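Side-chain contacts in UDP-glucose:anthocyanidin 3-O-glucosyltransferase (PDB 4REL), which is a plant glycosyltransferase of the GT-B fold, in which two Rossmann-like domains face each other across a cleft: residues N137-L142 and V211-E216; L221-M226 and L233-P238. All blocks are in the same frame, centred on the assembly; numbering follows the deposited sequence.

Contact 1: N137-L142 and V211-E216. With KMP (3,5,7-trihydroxy-2-(4-hydroxyphenyl)-4H-chromen-4-one), chain B.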
# COMPACT_ATOMS: atom_id res chain seq x y z
N ASN A 137 4.59 0.24 -1.47
CA ASN A 137 4.53 -0.23 -0.10
C ASN A 137 4.88 0.88 0.86
O ASN A 137 4.96 2.04 0.45
CB ASN A 137 5.47 -1.42 0.05
CG ASN A 137 5.46 -2.28 -1.19
OD1 ASN A 137 6.46 -2.38 -1.92
ND2 ASN A 137 4.29 -2.84 -1.49
N VAL A 138 5.07 0.55 2.13
CA VAL A 138 5.48 1.56 3.08
C VAL A 138 6.84 2.08 2.64
O VAL A 138 7.78 1.32 2.46
CB VAL A 138 5.51 0.99 4.52
CG1 VAL A 138 5.91 2.08 5.51
CG2 VAL A 138 4.14 0.45 4.86
N SER A 139 6.92 3.39 2.42
CA SER A 139 8.14 4.01 1.90
C SER A 139 9.37 3.62 2.72
O SER A 139 10.37 3.17 2.17
CB SER A 139 7.98 5.53 1.88
OG SER A 139 7.68 6.02 3.19
N CYS A 140 9.26 3.74 4.04
CA CYS A 140 10.39 3.47 4.93
C CYS A 140 10.94 2.04 4.87
O CYS A 140 12.11 1.81 5.19
CB CYS A 140 10.04 3.86 6.38
SG CYS A 140 9.81 5.64 6.59
N SER A 141 10.12 1.08 4.45
CA SER A 141 10.58 -0.30 4.46
C SER A 141 11.67 -0.55 3.42
O SER A 141 12.35 -1.56 3.48
CB SER A 141 9.41 -1.28 4.30
OG SER A 141 8.90 -1.23 2.99
N LEU A 142 11.85 0.37 2.47
CA LEU A 142 12.94 0.25 1.49
C LEU A 142 14.30 0.00 2.15
O LEU A 142 15.12 -0.76 1.63
CB LEU A 142 13.04 1.51 0.62
CG LEU A 142 12.08 1.59 -0.56
CD1 LEU A 142 12.13 2.99 -1.15
CD2 LEU A 142 12.47 0.55 -1.59
N VAL A 211 8.69 6.11 -5.79
CA VAL A 211 8.00 5.83 -4.53
C VAL A 211 6.62 6.48 -4.55
O VAL A 211 6.49 7.67 -4.85
CB VAL A 211 8.80 6.34 -3.31
CG1 VAL A 211 8.01 6.07 -2.03
CG2 VAL A 211 10.17 5.67 -3.23
N ASN A 212 5.61 5.70 -4.21
CA ASN A 212 4.21 6.13 -4.25
C ASN A 212 3.85 6.82 -2.93
O ASN A 212 2.98 6.35 -2.19
CB ASN A 212 3.32 4.90 -4.43
CG ASN A 212 1.92 5.25 -4.90
OD1 ASN A 212 1.74 6.08 -5.79
ND2 ASN A 212 0.91 4.61 -4.30
N PHE A 213 4.51 7.92 -2.62
CA PHE A 213 4.29 8.59 -1.34
C PHE A 213 4.74 10.05 -1.39
O PHE A 213 5.06 10.58 -2.45
CB PHE A 213 5.04 7.83 -0.24
CG PHE A 213 4.50 8.08 1.14
CD1 PHE A 213 3.16 7.83 1.42
CD2 PHE A 213 5.32 8.56 2.15
CE1 PHE A 213 2.64 8.06 2.69
CE2 PHE A 213 4.81 8.80 3.41
CZ PHE A 213 3.47 8.55 3.69
N PHE A 214 4.75 10.69 -0.23
CA PHE A 214 5.09 12.10 -0.11
C PHE A 214 6.48 12.22 0.52
O PHE A 214 6.67 11.87 1.68
CB PHE A 214 4.06 12.80 0.80
CG PHE A 214 2.62 12.47 0.47
CD1 PHE A 214 1.99 13.06 -0.61
CD2 PHE A 214 1.90 11.58 1.26
CE1 PHE A 214 0.66 12.76 -0.91
CE2 PHE A 214 0.57 11.28 0.98
CZ PHE A 214 -0.04 11.87 -0.11
N ALA A 215 7.45 12.70 -0.25
CA ALA A 215 8.82 12.80 0.23
C ALA A 215 8.92 13.61 1.52
O ALA A 215 9.73 13.32 2.40
CB ALA A 215 9.72 13.41 -0.85
N GLU A 216 8.07 14.64 1.62
CA GLU A 216 8.06 15.55 2.76
C GLU A 216 7.67 14.86 4.07
O GLU A 216 7.92 15.40 5.16
CB GLU A 216 7.13 16.73 2.47
CG GLU A 216 7.59 17.65 1.34
CD GLU A 216 7.21 17.17 -0.05
OE1 GLU A 216 6.75 16.02 -0.21
OE2 GLU A 216 7.37 17.96 -1.01
C1 KMP B . 6.82 -7.12 3.16
C2 KMP B . 6.06 -6.23 2.41
C3 KMP B . 4.87 -6.75 1.70
C4 KMP B . 4.52 -8.18 1.82
C5 KMP B . 5.35 -8.99 2.59
C6 KMP B . 6.47 -8.46 3.24
C9 KMP B . 4.01 -5.85 0.89
C10 KMP B . 2.84 -6.45 0.21
C11 KMP B . 2.58 -7.92 0.39
C14 KMP B . 1.41 -8.60 -0.25
C15 KMP B . 0.66 -8.00 -1.26
C16 KMP B . -0.41 -8.67 -1.83
C17 KMP B . -0.75 -9.94 -1.40
C18 KMP B . 0.00 -10.55 -0.39
C19 KMP B . 1.08 -9.88 0.17
O12 KMP B . 3.42 -8.69 1.17
O13 KMP B . 4.28 -4.63 0.78
O24 KMP B . -1.80 -10.59 -1.96
O27 KMP B . 2.04 -5.64 -0.53
O29 KMP B . 7.25 -9.30 3.98
O30 KMP B . 6.39 -4.92 2.32
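S139 meets V211 and F213 where two loops leave neighbouring strands of the parallel N-terminal sheet, a worked case of loops packing beside a binding pocket at the C-terminal ends of strands. Traced outward, its CB lies 3.9 Å from V211 CG1 and also borders F213, with CD2 of that ring 4.0 Å away. One bond further, S139 OG sits 3.6 Å from F213 CD2, approaching the ring obliquely. A chi1 of 57° swings OG to the side of F213 and D218. Its polar partner is OD1 of D218, two residues past 211-216 in the same loop, so the hydroxyl touches the aromatic ring while its hydrogen bonding is met by a carboxylate. F214 CD2 lies over one face of the F213 ring, nearer its margin than its centre.

V211 divides its branches between two partners: CG1 serves S139, and CG2 meets L142 CD1 tip to tip at 3.9 Å. The turn carrying S139 and L142 is tied internally. S141 OG lies 2.8 Å from V138 O, in the carbonyl plane with a C=O...donor angle of 147°, and S141 N and W135 NE1 bond to the same oxygen. OD2 of D367, a pocket residue, bonds to V138 N and is also within bonding range of S141 OG, whose single proton may be shared.

At the head of this turn N137 points away from V211-E216, and its ND2 comes to 2.9 Å from O13 of the bound 3,5,7-trihydroxy-2-(4-hydroxyphenyl)-4H-chromen-4-one; H17 and D181 are hydrogen-bonded to the ligand. The chemistry is thus divided: packing across 137-142 and 211-216 is van der Waals, S139-D218 adds a polar tie between the loops, and bonds within the turn probably help to keep N137 placed beside the ligand.

Contact 2: L221-M226 and L233-P238; sequences LFVKYM and LLYVVP
F222 and Y235 meet inside a beta-alpha-beta unit of the Rossmann-like N-terminal domain, in which strand 208-211, helix 220-229 and the edge strand 233-235 follow one another. The helix packs on the sheet by the general rule of such units, apolar side chains filling the gap between them: the segment axes come within 10.0 Å, at 135° between their directions.

The first helix residue to reach the strand is F222. With its CG swung roughly opposite the backbone N (chi1 157°), the ring extends until CE2 lies 3.7 Å from Y235 OH, and the two side chains cross obliquely. V223, next along, uses its two methyls separately. CG2 stands 3.6 Å from Y235 OH, set at a slant to the ring, whereas CG1 lies 4.1 Å from L233 CD2, the valine and leucine side chains crossing at about a right angle. The phenol oxygen is therefore touched by carbon from two successive helix residues; its polar need is met by a hydrogen bond to OD2 of D218, just before the helix.

One turn on from F222, M226 contributes chiefly its CB, since bends at chi2 and chi3 lead the thioether away from the strand. L233 answers from the strand and, like Y235, also touches V211 on the adjoining strand; L234 between them packs against helix 431-445 and also touches A208. One methyl of L233 meets two helix residues: CD2 is 3.9 Å from both M226 CB and V223 O.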
# COMPACT_ATOMS: atom_id res chain seq x y z
N LEU A 221 16.80 11.94 6.64
CA LEU A 221 17.97 11.05 6.64
C LEU A 221 17.71 9.73 5.93
O LEU A 221 18.59 9.19 5.26
CB LEU A 221 18.47 10.78 8.06
CG LEU A 221 19.65 11.63 8.51
CD1 LEU A 221 19.30 13.10 8.48
CD2 LEU A 221 20.10 11.20 9.90
N PHE A 222 16.50 9.19 6.09
CA PHE A 222 16.12 8.00 5.33
C PHE A 222 16.17 8.31 3.84
O PHE A 222 16.65 7.50 3.05
CB PHE A 222 14.73 7.49 5.74
CG PHE A 222 14.07 6.67 4.68
CD1 PHE A 222 14.39 5.33 4.51
CD2 PHE A 222 13.11 7.23 3.84
CE1 PHE A 222 13.78 4.57 3.50
CE2 PHE A 222 12.50 6.48 2.85
CZ PHE A 222 12.84 5.16 2.68
N VAL A 223 15.66 9.48 3.45
CA VAL A 223 15.61 9.84 2.04
C VAL A 223 17.04 9.94 1.52
O VAL A 223 17.34 9.40 0.45
CB VAL A 223 14.84 11.14 1.80
CG1 VAL A 223 14.92 11.55 0.33
CG2 VAL A 223 13.38 10.98 2.24
N LYS A 224 17.91 10.61 2.27
CA LYS A 224 19.32 10.72 1.88
C LYS A 224 19.98 9.36 1.79
O LYS A 224 20.72 9.09 0.85
CB LYS A 224 20.10 11.62 2.84
CG LYS A 224 19.82 13.09 2.66
CD LYS A 224 20.78 13.93 3.48
CE LYS A 224 20.60 15.41 3.19
NZ LYS A 224 21.61 16.25 3.90
N TYR A 225 19.72 8.50 2.77
CA TYR A 225 20.25 7.15 2.73
C TYR A 225 19.84 6.41 1.46
O TYR A 225 20.67 5.78 0.79
CB TYR A 225 19.83 6.36 3.98
CG TYR A 225 20.30 4.92 4.00
CD1 TYR A 225 21.61 4.61 4.34
CD2 TYR A 225 19.43 3.88 3.70
CE1 TYR A 225 22.04 3.29 4.37
CE2 TYR A 225 19.86 2.56 3.72
CZ TYR A 225 21.16 2.27 4.06
OH TYR A 225 21.59 0.98 4.09
N MET A 226 18.56 6.48 1.09
CA MET A 226 18.12 5.76 -0.09
C MET A 226 18.71 6.36 -1.36
O MET A 226 19.01 5.64 -2.30
CB MET A 226 16.60 5.69 -0.18
CG MET A 226 15.97 4.83 0.91
SD MET A 226 16.64 3.14 0.96
CE MET A 226 16.53 2.75 -0.79
N LEU A 233 16.07 8.40 -7.02
CA LEU A 233 14.90 8.18 -6.18
C LEU A 233 13.90 9.27 -6.48
O LEU A 233 14.19 10.45 -6.28
CB LEU A 233 15.29 8.25 -4.70
CG LEU A 233 14.16 8.08 -3.67
CD1 LEU A 233 13.58 6.66 -3.68
CD2 LEU A 233 14.69 8.42 -2.28
N LEU A 234 12.72 8.87 -6.95
CA LEU A 234 11.69 9.83 -7.35
C LEU A 234 10.40 9.55 -6.58
O LEU A 234 9.99 8.39 -6.43
CB LEU A 234 11.42 9.71 -8.86
CG LEU A 234 12.59 9.91 -9.82
CD1 LEU A 234 12.19 9.56 -11.28
CD2 LEU A 234 13.10 11.34 -9.74
N TYR A 235 9.77 10.61 -6.07
CA TYR A 235 8.49 10.47 -5.40
C TYR A 235 7.40 11.04 -6.30
O TYR A 235 7.48 12.19 -6.73
CB TYR A 235 8.47 11.21 -4.06
CG TYR A 235 9.24 10.56 -2.93
CD1 TYR A 235 8.57 9.94 -1.88
CD2 TYR A 235 10.62 10.59 -2.89
CE1 TYR A 235 9.27 9.35 -0.82
CE2 TYR A 235 11.33 10.01 -1.85
CZ TYR A 235 10.65 9.39 -0.82
OH TYR A 235 11.37 8.83 0.20
N VAL A 236 6.39 10.23 -6.61
CA VAL A 236 5.24 10.71 -7.35
C VAL A 236 4.01 10.59 -6.46
O VAL A 236 3.78 9.55 -5.84
CB VAL A 236 5.05 9.92 -8.66
CG1 VAL A 236 3.77 10.36 -9.37
CG2 VAL A 236 6.26 10.13 -9.55
N VAL A 237 3.26 11.69 -6.38
CA VAL A 237 2.12 11.80 -5.48
C VAL A 237 1.14 10.65 -5.70
O VAL A 237 0.71 10.42 -6.83
CB VAL A 237 1.40 13.16 -5.68
CG1 VAL A 237 0.02 13.15 -5.06
CG2 VAL A 237 2.25 14.28 -5.09
N PRO A 238 0.80 9.93 -4.63
CA PRO A 238 -0.03 8.72 -4.70
C PRO A 238 -1.52 8.99 -4.88
O PRO A 238 -2.27 8.04 -5.12
CB PRO A 238 0.20 8.05 -3.34
CG PRO A 238 0.57 9.19 -2.43
CD PRO A 238 1.38 10.11 -3.28

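How the contacts relate
Both contacts are buried, with centres about 6 Å apart, contact 1 lying nearer the middle of the chain and contact 2 toward the sheet's edge. They share a strand boundary: V211 N to L234 O and V211 O to V236 N are probable backbone hydrogen bonds, and the S139 carbonyl oxygen packs against F222 CZ. D218, in the loop between strand 208-211 and helix 220-229, is a polar partner of both. Their chemistry follows their place. Contact 1 joins a loop to a strand end and the loop after it, mixes small polar groups with apolar ones and borders the ligand; contact 2 sets a regular helix on a strand, largely through apolar side chains, with the Y235 hydroxyl as the polar exception and F222 about 12 Å from the ligand.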